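Local atomic coordinates of secreted protein (PDB entry 5LXZ), a protein that probably oxidises its substrate at a mononuclear copper site, as a secreted metalloradical enzyme of the galactose oxidase-like AA5 family. Residues Q26-H30 against M41-N47; E350-L356 against R406-I412; Y460-I465 against S544-H548; F475-S479 against K491-R495. The protein carries 1 engineered substitution. All coordinates share one frame; numbering follows the deposited sequence.

Contact 1: Q26-H30 against M41-N47; sequences QNTIH and MVAGSGN
The amide of Gln26 lies against the methyl of Ala43, with Gln26 CD 3.7 Å from Ala43 CB, and Gln26 NE2 serves two acceptors in the amide plane. One is Met41 O at 3.0 Å, met from above the carbonyl plane; the other is Thr28 OG1, in a nearly straight bond that ties the loop back on itself. With an alanine here, Thr28 OG1 and Met41 O would probably lose their shared donor and a gap would open beside Ala43. Thr28 meets Met41 at a slant, Thr28 CG2 resting 3.8 Å from Met41 CB, while the methionine's last bond folds back (chi3 76°), bringing Met41 CE to 3.6 Å from Thr28 OG1. Asn27 reaches instead to the type II' turn 43-46, Asn27 ND2 meeting Gly46 O at 2.8 Å and 176°. Ile29 CD1 packs on Gly46 C (3.8 Å). Ile29 N and His30 N both donate to Val42 O, a classic beta bulge, and Val42 N returns a bond to His30 O. This pairing starts strand 30-33, which runs between strands 39-44 and 545-547; strand 58-62 flanks 39-44 on its other side, and His30 ND1 is hydrogen-bonded to His83 of strand 81-85.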
loop_
_atom_site.group_PDB
_atom_site.type_symbol
_atom_site.label_atom_id
_atom_site.label_comp_id
_atom_site.label_asym_id
_atom_site.label_seq_id
_atom_site.Cartn_x
_atom_site.Cartn_y
_atom_site.Cartn_z
ATOM N N GLN A 26 -18.747 -6.838 -1.214
ATOM C CA GLN A 26 -17.533 -7.619 -1.171
ATOM C C GLN A 26 -16.638 -6.985 -0.148
ATOM O O GLN A 26 -16.953 -5.922 0.393
ATOM C CB GLN A 26 -16.840 -7.636 -2.549
ATOM C CG GLN A 26 -16.425 -6.250 -2.955
ATOM C CD GLN A 26 -15.635 -6.198 -4.255
ATOM O OE1 GLN A 26 -15.765 -7.072 -5.132
ATOM N NE2 GLN A 26 -14.825 -5.161 -4.396
ATOM N N ASN A 27 -15.510 -7.625 0.086
ATOM C CA ASN A 27 -14.494 -7.098 0.992
ATOM C C ASN A 27 -13.442 -6.340 0.176
ATOM O O ASN A 27 -12.411 -6.904 -0.154
ATOM C CB ASN A 27 -13.829 -8.203 1.783
ATOM C CG ASN A 27 -14.796 -8.978 2.672
ATOM O OD1 ASN A 27 -15.957 -8.602 2.840
ATOM N ND2 ASN A 27 -14.290 -10.034 3.264
ATOM N N THR A 28 -13.731 -5.090 -0.147
ATOM C CA THR A 28 -12.798 -4.316 -0.961
ATOM C C THR A 28 -11.518 -4.034 -0.186
ATOM O O THR A 28 -11.533 -3.399 0.869
ATOM C CB THR A 28 -13.416 -2.971 -1.408
ATOM O OG1 THR A 28 -14.639 -3.236 -2.097
ATOM C CG2 THR A 28 -12.456 -2.213 -2.322
ATOM N N ILE A 29 -10.403 -4.441 -0.755
ATOM C CA ILE A 29 -9.075 -4.265 -0.148
ATOM C C ILE A 29 -8.166 -3.362 -1.010
ATOM O O ILE A 29 -7.227 -2.769 -0.487
ATOM C CB ILE A 29 -8.417 -5.623 0.140
ATOM C CG1 ILE A 29 -9.283 -6.353 1.193
ATOM C CG2 ILE A 29 -6.989 -5.503 0.623
ATOM C CD1 ILE A 29 -8.931 -7.804 1.345
ATOM N N HIS A 30 -8.471 -3.189 -2.291
ATOM C CA HIS A 30 -7.752 -2.306 -3.177
ATOM C C HIS A 30 -8.777 -1.497 -3.911
ATOM O O HIS A 30 -9.818 -2.043 -4.329
ATOM C CB HIS A 30 -7.016 -3.130 -4.244
ATOM C CG HIS A 30 -6.127 -4.199 -3.716
ATOM N ND1 HIS A 30 -4.750 -4.117 -3.744
ATOM C CD2 HIS A 30 -6.407 -5.382 -3.130
ATOM C CE1 HIS A 30 -4.226 -5.207 -3.208
ATOM N NE2 HIS A 30 -5.210 -5.971 -2.796
ATOM N N MET A 41 -12.759 -1.625 -7.724
ATOM C CA MET A 41 -12.726 -2.066 -6.339
ATOM C C MET A 41 -12.408 -3.549 -6.326
ATOM O O MET A 41 -13.214 -4.372 -6.818
ATOM C CB MET A 41 -14.077 -1.780 -5.690
ATOM C CG MET A 41 -14.431 -0.298 -5.749
ATOM S SD MET A 41 -16.106 0.080 -5.221
ATOM C CE MET A 41 -15.832 -0.086 -3.460
ATOM N N VAL A 42 -11.272 -3.921 -5.761
ATOM C CA VAL A 42 -10.789 -5.282 -5.847
ATOM C C VAL A 42 -10.804 -5.928 -4.469
ATOM O O VAL A 42 -10.241 -5.410 -3.511
ATOM C CB VAL A 42 -9.374 -5.378 -6.441
ATOM C CG1 VAL A 42 -8.978 -6.825 -6.634
ATOM C CG2 VAL A 42 -9.277 -4.622 -7.751
ATOM N N ALA A 43 -11.512 -7.046 -4.397
ATOM C CA ALA A 43 -11.519 -7.865 -3.230
ATOM C C ALA A 43 -10.653 -9.092 -3.377
ATOM O O ALA A 43 -10.072 -9.534 -2.410
ATOM C CB ALA A 43 -12.954 -8.298 -2.926
ATOM N N GLY A 44 -10.593 -9.682 -4.567
ATOM C CA GLY A 44 -10.053 -11.033 -4.656
ATOM C C GLY A 44 -10.915 -11.925 -3.775
ATOM O O GLY A 44 -12.141 -11.774 -3.775
ATOM N N SER A 45 -10.289 -12.811 -3.015
ATOM C CA SER A 45 -11.027 -13.628 -2.066
ATOM C C SER A 45 -11.401 -12.863 -0.801
ATOM O O SER A 45 -12.131 -13.370 0.043
ATOM C CB SER A 45 -10.247 -14.883 -1.710
ATOM O OG SER A 45 -8.998 -14.527 -1.150
ATOM N N GLY A 46 -10.918 -11.633 -0.655
ATOM C CA GLY A 46 -11.438 -10.730 0.366
ATOM C C GLY A 46 -10.932 -11.026 1.764
ATOM O O GLY A 46 -11.586 -10.644 2.750
ATOM N N ASN A 47 -9.778 -11.678 1.887
ATOM C CA ASN A 47 -9.284 -12.165 3.158
ATOM C C ASN A 47 -10.351 -12.991 3.890
ATOM O O ASN A 47 -10.616 -12.796 5.071
ATOM C CB ASN A 47 -8.779 -11.034 4.050
ATOM C CG ASN A 47 -7.901 -11.543 5.187
ATOM O OD1 ASN A 47 -7.278 -12.604 5.095
ATOM N ND2 ASN A 47 -7.815 -10.791 6.248
#

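Contact 2: E350-L356 against R406-I412; sequences ETANTVL and RYPQASI
Thr351 has the largest surface covered here, wedged between the side chains of Arg406 and Tyr407. Its OG1 sits between the backbone N and the carbonyl carbon (chi1 81°), a position from which it donates to Glu350 O and accepts from Arg406 NH1 at 3.2 Å, this second bond being bent. Thr351 CG2 touches Tyr407 CE1 at 3.6 Å, while OG1 lies over one face of that ring, near the rim. The threonine carbonyl takes part as well, Thr351 O receiving Tyr407 N at 2.9 Å.

Next, Asn353 ND2 donates to Pro408 O at 2.8 Å, 170° at the hydrogen, the acceptor in the asparagine amide plane and the donor in the carbonyl plane. OD1 accepts from Thr354 N on a lone pair and is bridged by water to Ala410 O, so both ends of the amide are engaged and its rotation is fixed. Beyond it the contact turns apolar: Val355 splits its branches, Val355 CG2 on Ala410 CB (3.7 Å) and Val355 CG1 on Ile412 CG1 (3.6 Å), valine and isoleucine running in opposite directions.

Strands 353-356 and 409-412 run almost parallel, axes 7.3 Å apart. They are the first strands of successive Kelch-type propeller blades; between the strands proper, side chains and water make the join, the backbone bond lying ahead of them. Polar groups at one end give way to hydrocarbon at the other. Glu350, salt-bridged to Arg325, and Arg406, whose NH2 bonds to Gly372 O, are linked by water and not in contact; their opposite charges would probably steady each other in this buried setting.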
loop_
_atom_site.group_PDB
_atom_site.type_symbol
_atom_site.label_atom_id
_atom_site.label_comp_id
_atom_site.label_asym_id
_atom_site.label_seq_id
_atom_site.Cartn_x
_atom_site.Cartn_y
_atom_site.Cartn_z
ATOM N N GLU A 350 5.741 0.459 10.109
ATOM C CA GLU A 350 4.781 -0.463 9.525
ATOM C C GLU A 350 3.391 0.112 9.619
ATOM O O GLU A 350 2.981 0.616 10.669
ATOM C CB GLU A 350 4.814 -1.813 10.246
ATOM C CG GLU A 350 6.096 -2.602 9.933
ATOM C CD GLU A 350 6.081 -4.066 10.368
ATOM O OE1 GLU A 350 4.999 -4.597 10.745
ATOM O OE2 GLU A 350 7.172 -4.696 10.306
ATOM N N THR A 351 2.622 0.048 8.532
ATOM C CA THR A 351 1.230 0.524 8.505
ATOM C C THR A 351 1.105 2.057 8.557
ATOM O O THR A 351 0.013 2.573 8.786
ATOM C CB THR A 351 0.305 -0.204 9.516
ATOM O OG1 THR A 351 0.440 0.330 10.856
ATOM C CG2 THR A 351 0.562 -1.676 9.513
ATOM N N ALA A 352 2.195 2.786 8.351
ATOM C CA ALA A 352 2.164 4.215 8.165
ATOM C C ALA A 352 1.736 4.561 6.743
ATOM O O ALA A 352 1.944 3.755 5.825
ATOM C CB ALA A 352 3.532 4.785 8.420
ATOM N N ASN A 353 1.180 5.739 6.544
ATOM C CA ASN A 353 0.898 6.211 5.212
ATOM C C ASN A 353 2.014 7.139 4.780
ATOM O O ASN A 353 2.746 7.709 5.616
ATOM C CB ASN A 353 -0.509 6.833 5.139
ATOM C CG ASN A 353 -1.156 6.634 3.795
ATOM O OD1 ASN A 353 -0.473 6.788 2.760
ATOM N ND2 ASN A 353 -2.396 6.250 3.754
ATOM N N THR A 354 2.134 7.344 3.467
ATOM C CA THR A 354 3.115 8.223 2.875
ATOM C C THR A 354 2.427 9.007 1.778
ATOM O O THR A 354 1.722 8.398 0.961
ATOM C CB THR A 354 4.255 7.453 2.210
ATOM O OG1 THR A 354 4.793 6.486 3.119
ATOM C CG2 THR A 354 5.341 8.391 1.760
ATOM N N VAL A 355 2.693 10.303 1.730
ATOM C CA VAL A 355 2.159 11.184 0.683
ATOM C C VAL A 355 3.252 12.067 0.168
ATOM O O VAL A 355 4.006 12.650 0.968
ATOM C CB VAL A 355 1.009 12.072 1.252
ATOM C CG1 VAL A 355 0.482 13.017 0.218
ATOM C CG2 VAL A 355 -0.143 11.206 1.723
ATOM N N LEU A 356 3.300 12.201 -1.158
ATOM C CA LEU A 356 4.079 13.249 -1.819
ATOM C C LEU A 356 3.206 14.497 -1.747
ATOM O O LEU A 356 2.148 14.533 -2.375
ATOM C CB LEU A 356 4.432 12.849 -3.236
ATOM C CG LEU A 356 5.091 13.908 -4.108
ATOM C CD1 LEU A 356 6.264 14.585 -3.445
ATOM C CD2 LEU A 356 5.519 13.247 -5.393
ATOM N N ARG A 406 -2.218 3.596 13.615
ATOM C CA ARG A 406 -1.925 2.707 12.493
ATOM C C ARG A 406 -2.936 2.927 11.371
ATOM O O ARG A 406 -4.100 3.232 11.609
ATOM C CB ARG A 406 -2.035 1.241 12.892
ATOM C CG ARG A 406 -0.985 0.709 13.832
ATOM C CD ARG A 406 -1.300 -0.712 14.124
ATOM N NE ARG A 406 -0.266 -1.400 14.871
ATOM C CZ ARG A 406 0.808 -1.997 14.339
ATOM N NH1 ARG A 406 1.088 -1.898 13.030
ATOM N NH2 ARG A 406 1.633 -2.685 15.099
ATOM N N TYR A 407 -2.516 2.665 10.128
ATOM C CA TYR A 407 -3.430 2.611 8.992
ATOM C C TYR A 407 -4.138 3.924 8.612
ATOM O O TYR A 407 -5.214 3.858 8.049
ATOM C CB TYR A 407 -4.513 1.522 9.117
ATOM C CG TYR A 407 -4.104 0.260 9.802
ATOM C CD1 TYR A 407 -3.331 -0.716 9.163
ATOM C CD2 TYR A 407 -4.558 -0.006 11.070
ATOM C CE1 TYR A 407 -2.978 -1.892 9.808
ATOM C CE2 TYR A 407 -4.186 -1.181 11.699
ATOM C CZ TYR A 407 -3.442 -2.136 11.045
ATOM O OH TYR A 407 -3.110 -3.322 11.716
ATOM N N PRO A 408 -3.593 5.106 8.921
ATOM C CA PRO A 408 -4.367 6.295 8.528
ATOM C C PRO A 408 -4.524 6.352 7.031
ATOM O O PRO A 408 -3.570 6.035 6.266
ATOM C CB PRO A 408 -3.490 7.468 8.996
ATOM C CG PRO A 408 -2.107 6.891 8.950
ATOM C CD PRO A 408 -2.240 5.444 9.365
ATOM N N GLN A 409 -5.737 6.706 6.596
ATOM C CA GLN A 409 -5.973 7.026 5.177
ATOM C C GLN A 409 -5.456 8.426 4.906
ATOM O O GLN A 409 -5.516 9.296 5.780
ATOM C CB GLN A 409 -7.449 6.930 4.850
ATOM C CG GLN A 409 -8.040 5.528 4.936
ATOM C CD GLN A 409 -8.668 5.188 6.287
ATOM O OE1 GLN A 409 -9.706 5.753 6.648
ATOM N NE2 GLN A 409 -8.067 4.282 7.034
ATOM N N ALA A 410 -4.922 8.684 3.707
ATOM C CA ALA A 410 -4.361 9.958 3.358
ATOM C C ALA A 410 -4.497 10.227 1.892
ATOM O O ALA A 410 -3.952 9.465 1.079
ATOM C CB ALA A 410 -2.938 10.104 3.828
ATOM N N SER A 411 -5.279 11.239 1.534
ATOM C CA SER A 411 -5.578 11.549 0.139
ATOM C C SER A 411 -5.320 13.019 -0.124
ATOM O O SER A 411 -5.789 13.873 0.630
ATOM C CB SER A 411 -7.046 11.239 -0.169
ATOM O OG SER A 411 -7.246 9.841 -0.470
ATOM N N ILE A 412 -4.590 13.324 -1.184
ATOM C CA ILE A 412 -4.368 14.694 -1.633
ATOM C C ILE A 412 -5.659 15.260 -2.215
ATOM O O ILE A 412 -6.365 14.578 -2.967
ATOM C CB ILE A 412 -3.296 14.730 -2.716
ATOM C CG1 ILE A 412 -1.952 14.205 -2.170
ATOM C CG2 ILE A 412 -3.140 16.124 -3.275
ATOM C CD1 ILE A 412 -0.963 13.960 -3.292
HETATM O O HOH W 1 2.583 -4.042 11.908
HETATM O O HOH W 2 -2.236 7.247 0.651
#

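Contact 3: Y460-I465 against S544-H548; sequences YHSGSI and SASTH. With CU (copper (II) ion), chain B.
The imidazoles of His461 and His548 run alongside one another toward the metal, the edge of His461 set against the face of His548 with the ring planes at 79°. From CB, the His548 side chain turns beside its backbone N (chi1 -65°). His548 ND1 donates to Thr547 OG1 at 2.8 Å, close to the ring plane, which fixes the imidazole's rotation. His548 CD2, on the flank away from ND1, comes within 4.2 Å of Tyr460 CE1; His548 CE1, between the two nitrogens, lies 3.6 Å from His461 CD2. At the tip, His548 NE2 binds copper at 2.1 Å. His461 NE2 is the second nitrogen ligand, 2.0 Å from the metal, its ND1 held by Asp478. A water, Tyr248 and, farther off, Tyr460 OH, 2.8 Å from the copper, complete the surroundings.

Water joins the strands: Ser462 O receives two, one leading to His548 N and the other to Ser546 OG. Gly463 faces that hydroxyl, where a CB would clash. Ile465 CD1 closes the far end on Ser544 CB at 3.7 Å. Two histidines, one from the early set domain, and two tyrosines round one copper form the site characteristic of copper-radical oxidases of the galactose oxidase type.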
loop_
_atom_site.group_PDB
_atom_site.type_symbol
_atom_site.label_atom_id
_atom_site.label_comp_id
_atom_site.label_asym_id
_atom_site.label_seq_id
_atom_site.Cartn_x
_atom_site.Cartn_y
_atom_site.Cartn_z
ATOM N N TYR A 460 -6.918 -1.928 9.304
ATOM C CA TYR A 460 -6.279 -2.785 8.281
ATOM C C TYR A 460 -7.175 -2.979 7.093
ATOM O O TYR A 460 -8.396 -3.044 7.223
ATOM C CB TYR A 460 -6.034 -4.133 8.966
ATOM C CG TYR A 460 -5.279 -5.168 8.232
ATOM C CD1 TYR A 460 -4.058 -4.857 7.684
ATOM C CD2 TYR A 460 -5.746 -6.464 8.178
ATOM C CE1 TYR A 460 -3.309 -5.839 7.065
ATOM C CE2 TYR A 460 -4.996 -7.460 7.535
ATOM C CZ TYR A 460 -3.799 -7.104 6.993
ATOM O OH TYR A 460 -3.043 -8.076 6.357
ATOM N N HIS A 461 -6.583 -3.028 5.891
ATOM C CA HIS A 461 -7.338 -3.305 4.670
ATOM C C HIS A 461 -8.376 -2.244 4.368
ATOM O O HIS A 461 -9.498 -2.592 3.974
ATOM C CB HIS A 461 -7.975 -4.687 4.714
ATOM C CG HIS A 461 -7.003 -5.813 4.566
ATOM N ND1 HIS A 461 -7.317 -7.111 4.896
ATOM C CD2 HIS A 461 -5.743 -5.845 4.066
ATOM C CE1 HIS A 461 -6.293 -7.894 4.638
ATOM N NE2 HIS A 461 -5.332 -7.157 4.125
ATOM N N SER A 462 -7.976 -0.982 4.486
ATOM C CA SER A 462 -8.802 0.174 4.153
ATOM C C SER A 462 -8.125 1.014 3.109
ATOM O O SER A 462 -6.990 0.698 2.634
ATOM C CB SER A 462 -9.063 1.029 5.397
ATOM O OG SER A 462 -9.605 0.269 6.439
ATOM N N GLY A 463 -8.810 2.087 2.682
ATOM C CA GLY A 463 -8.161 3.043 1.826
ATOM C C GLY A 463 -9.080 4.175 1.461
ATOM O O GLY A 463 -10.219 4.210 1.926
ATOM N N SER A 464 -8.579 5.090 0.631
ATOM C CA SER A 464 -9.336 6.263 0.231
ATOM C C SER A 464 -8.930 6.698 -1.152
ATOM O O SER A 464 -7.762 6.535 -1.560
ATOM C CB SER A 464 -9.217 7.399 1.231
ATOM O OG SER A 464 -7.904 7.910 1.316
ATOM N N ILE A 465 -9.903 7.235 -1.884
ATOM C CA ILE A 465 -9.742 7.634 -3.278
ATOM C C ILE A 465 -10.416 8.989 -3.509
ATOM O O ILE A 465 -11.630 9.120 -3.277
ATOM C CB ILE A 465 -10.482 6.606 -4.195
ATOM C CG1 ILE A 465 -10.016 5.163 -3.921
ATOM C CG2 ILE A 465 -10.393 6.985 -5.666
ATOM C CD1 ILE A 465 -8.625 4.920 -4.405
ATOM N N SER A 544 -5.592 7.845 -7.645
ATOM C CA SER A 544 -5.044 6.949 -6.648
ATOM C C SER A 544 -5.224 5.512 -7.061
ATOM O O SER A 544 -6.237 5.144 -7.670
ATOM C CB SER A 544 -5.764 7.142 -5.319
ATOM O OG SER A 544 -5.218 8.244 -4.632
ATOM N N ALA A 545 -4.302 4.689 -6.598
ATOM C CA ALA A 545 -4.470 3.251 -6.493
ATOM C C ALA A 545 -4.014 2.921 -5.075
ATOM O O ALA A 545 -2.828 3.028 -4.759
ATOM C CB ALA A 545 -3.639 2.519 -7.539
ATOM N N SER A 546 -4.944 2.576 -4.216
ATOM C CA SER A 546 -4.706 2.521 -2.810
ATOM C C SER A 546 -4.918 1.113 -2.279
ATOM O O SER A 546 -5.970 0.514 -2.510
ATOM C CB SER A 546 -5.675 3.488 -2.133
ATOM O OG SER A 546 -5.495 3.528 -0.708
ATOM N N THR A 547 -3.978 0.640 -1.478
ATOM C CA THR A 547 -4.126 -0.597 -0.718
ATOM C C THR A 547 -3.098 -0.624 0.392
ATOM O O THR A 547 -2.037 -0.058 0.258
ATOM C CB THR A 547 -3.924 -1.874 -1.580
ATOM O OG1 THR A 547 -4.411 -3.021 -0.880
ATOM C CG2 THR A 547 -2.438 -2.146 -1.977
ATOM N N HIS A 548 -3.458 -1.240 1.510
ATOM C CA HIS A 548 -2.555 -1.436 2.618
ATOM C C HIS A 548 -1.778 -0.187 2.956
ATOM O O HIS A 548 -0.578 -0.235 3.171
ATOM C CB HIS A 548 -1.594 -2.618 2.353
ATOM C CG HIS A 548 -2.249 -3.956 2.260
ATOM N ND1 HIS A 548 -3.027 -4.347 1.208
ATOM C CD2 HIS A 548 -2.158 -5.044 3.071
ATOM C CE1 HIS A 548 -3.365 -5.604 1.339
ATOM N NE2 HIS A 548 -2.872 -6.035 2.486
HETATM CU CU CU B . -3.448 -7.686 3.597
HETATM O O HOH W 3 -6.204 -1.938 1.916
HETATM O O HOH W 4 -4.812 1.902 1.530
HETATM O O HOH W 5 -3.575 -9.767 4.250
#

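Contact 4: F475-S479 against K491-R495; sequences FGSDS and KFEQR
Phe492 and Glu493 press against Gly476, Ser477 and Asp478, and the approach begins one residue earlier, where a water joins Lys491 O to Ser477 O and Ser479 N. Phe492 follows, its CG anti to the backbone N (chi1 -161°), which turns one ring face to the other segment: Ser477 O stands 3.9 Å above it, over the centre. The Asp478 side chain runs roughly perpendicular to that of Phe492, carboxylate and ring planes 60° apart, with Asp478 CG 3.4 Å from Phe492 CD2; Gly476 CA rests 3.9 Å from Phe492 CE1. With an alanine in place of Phe492, the Asp478 side chain and Ser477 O would probably lose the ring they pack on, opening a gap beside Gly476. Glu493 N donates to Ser477 O at 2.9 Å, and Glu493 CB packs on Ser477 CB at 3.8 Å. The glutamate then bends at chi2 toward Arg495, which grips it side-on through NE and NH2 in a salt bridge, while Arg495 N adds a bond to OE2. Two waters link Arg495 O to Gly476. This hairpin-like loop joins strands 472-476 and 496-500 of one propeller blade, and its Asp478 supplies a second-shell carboxylate of the copper site, with OD2 accepting from His461 ND1 and Asn47 ND2.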
loop_
_atom_site.group_PDB
_atom_site.type_symbol
_atom_site.label_atom_id
_atom_site.label_comp_id
_atom_site.label_asym_id
_atom_site.label_seq_id
_atom_site.Cartn_x
_atom_site.Cartn_y
_atom_site.Cartn_z
ATOM N N PHE A 475 -13.064 3.055 1.841
ATOM C CA PHE A 475 -13.471 1.659 1.790
ATOM C C PHE A 475 -12.704 0.810 2.770
ATOM O O PHE A 475 -11.651 1.198 3.275
ATOM C CB PHE A 475 -13.249 1.086 0.376
ATOM C CG PHE A 475 -11.807 1.046 -0.023
ATOM C CD1 PHE A 475 -11.016 -0.075 0.269
ATOM C CD2 PHE A 475 -11.216 2.106 -0.690
ATOM C CE1 PHE A 475 -9.673 -0.127 -0.086
ATOM C CE2 PHE A 475 -9.869 2.050 -1.042
ATOM C CZ PHE A 475 -9.110 0.932 -0.731
ATOM N N GLY A 476 -13.202 -0.396 2.990
ATOM C CA GLY A 476 -12.500 -1.423 3.694
ATOM C C GLY A 476 -12.621 -1.379 5.186
ATOM O O GLY A 476 -13.492 -0.683 5.714
ATOM N N SER A 477 -11.764 -2.183 5.820
ATOM C CA SER A 477 -11.462 -2.304 7.253
ATOM C C SER A 477 -11.697 -3.695 7.748
ATOM O O SER A 477 -12.827 -4.217 7.690
ATOM C CB SER A 477 -12.224 -1.340 8.154
ATOM O OG SER A 477 -11.548 -1.344 9.403
ATOM N N ASP A 478 -10.646 -4.294 8.281
ATOM C CA ASP A 478 -10.613 -5.705 8.587
ATOM C C ASP A 478 -10.153 -5.933 9.998
ATOM O O ASP A 478 -9.056 -6.422 10.256
ATOM C CB ASP A 478 -9.674 -6.345 7.548
ATOM C CG ASP A 478 -9.837 -7.836 7.379
ATOM O OD1 ASP A 478 -10.634 -8.491 8.108
ATOM O OD2 ASP A 478 -9.204 -8.379 6.440
ATOM N N SER A 479 -11.021 -5.596 10.944
ATOM C CA SER A 479 -10.698 -5.795 12.343
ATOM C C SER A 479 -10.486 -7.252 12.685
ATOM O O SER A 479 -11.203 -8.126 12.163
ATOM C CB SER A 479 -11.831 -5.299 13.216
ATOM O OG SER A 479 -12.046 -3.907 13.114
ATOM N N LYS A 491 -15.505 -9.059 11.546
ATOM C CA LYS A 491 -16.169 -9.197 10.261
ATOM C C LYS A 491 -15.738 -8.024 9.391
ATOM O O LYS A 491 -15.771 -6.890 9.835
ATOM C CB LYS A 491 -17.693 -9.183 10.428
ATOM C CG LYS A 491 -18.195 -10.343 11.284
ATOM C CD LYS A 491 -19.718 -10.426 11.266
ATOM C CE LYS A 491 -20.225 -11.620 12.057
ATOM N NZ LYS A 491 -19.765 -11.565 13.470
ATOM N N PHE A 492 -15.347 -8.331 8.160
ATOM C CA PHE A 492 -14.883 -7.304 7.242
ATOM C C PHE A 492 -15.959 -6.233 7.028
ATOM O O PHE A 492 -17.126 -6.541 6.857
ATOM C CB PHE A 492 -14.476 -7.964 5.920
ATOM C CG PHE A 492 -13.589 -7.107 5.080
ATOM C CD1 PHE A 492 -14.111 -6.027 4.343
ATOM C CD2 PHE A 492 -12.229 -7.353 5.037
ATOM C CE1 PHE A 492 -13.285 -5.203 3.616
ATOM C CE2 PHE A 492 -11.404 -6.533 4.271
ATOM C CZ PHE A 492 -11.933 -5.459 3.579
ATOM N N GLU A 493 -15.524 -4.973 6.980
ATOM C CA GLU A 493 -16.371 -3.828 6.800
ATOM C C GLU A 493 -16.681 -3.677 5.324
ATOM O O GLU A 493 -15.810 -3.363 4.523
ATOM C CB GLU A 493 -15.681 -2.588 7.361
ATOM C CG GLU A 493 -16.455 -1.312 7.127
ATOM C CD GLU A 493 -17.791 -1.384 7.853
ATOM O OE1 GLU A 493 -17.806 -1.255 9.111
ATOM O OE2 GLU A 493 -18.787 -1.607 7.141
ATOM N N GLN A 494 -17.945 -3.871 4.955
ATOM C CA GLN A 494 -18.383 -3.793 3.569
ATOM C C GLN A 494 -19.029 -2.479 3.214
ATOM O O GLN A 494 -19.321 -2.221 2.057
ATOM C CB GLN A 494 -19.307 -4.993 3.227
ATOM C CG GLN A 494 -18.627 -6.337 3.422
ATOM C CD GLN A 494 -19.423 -7.476 2.834
ATOM O OE1 GLN A 494 -20.661 -7.492 2.974
ATOM N NE2 GLN A 494 -18.746 -8.448 2.204
ATOM N N ARG A 495 -19.182 -1.591 4.188
ATOM C CA ARG A 495 -19.739 -0.300 3.883
ATOM C C ARG A 495 -18.676 0.600 3.231
ATOM O O ARG A 495 -17.473 0.476 3.508
ATOM C CB ARG A 495 -20.281 0.356 5.130
ATOM C CG ARG A 495 -21.499 -0.361 5.692
ATOM C CD ARG A 495 -21.941 0.252 7.000
ATOM N NE ARG A 495 -20.959 0.022 8.030
ATOM C CZ ARG A 495 -21.000 0.547 9.241
ATOM N NH1 ARG A 495 -21.982 1.390 9.564
ATOM N NH2 ARG A 495 -20.036 0.285 10.106
HETATM O O HOH W 6 -15.150 1.609 5.049
HETATM O O HOH W 7 -15.859 -1.564 2.466
HETATM O O HOH W 8 -13.749 -4.933 10.259
#

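Overall arrangement
Contacts 1, 2 and 3 are buried, whereas contact 4 is only partly so and includes an exposed lysine. Contacts 3 and 4 share the sheet of strands 462-466 and 472-476; contacts 1 and 3 meet in that of strands 30-33 and 545-547. Contact 2, joining two other blades, reaches contact 3 through Ser411 and Ser464 but touches neither 1 nor 4. The chemistry follows the place: backbone pairing and amides in contact 1, hydrogen bonds grading into hydrocarbon in contact 2, metal ligation and bridging waters in contact 3, aromatic packing and a partly exposed ion pair in contact 4. Asn47, His461 and Asp478 tie contacts 1, 3 and 4 together beside the copper.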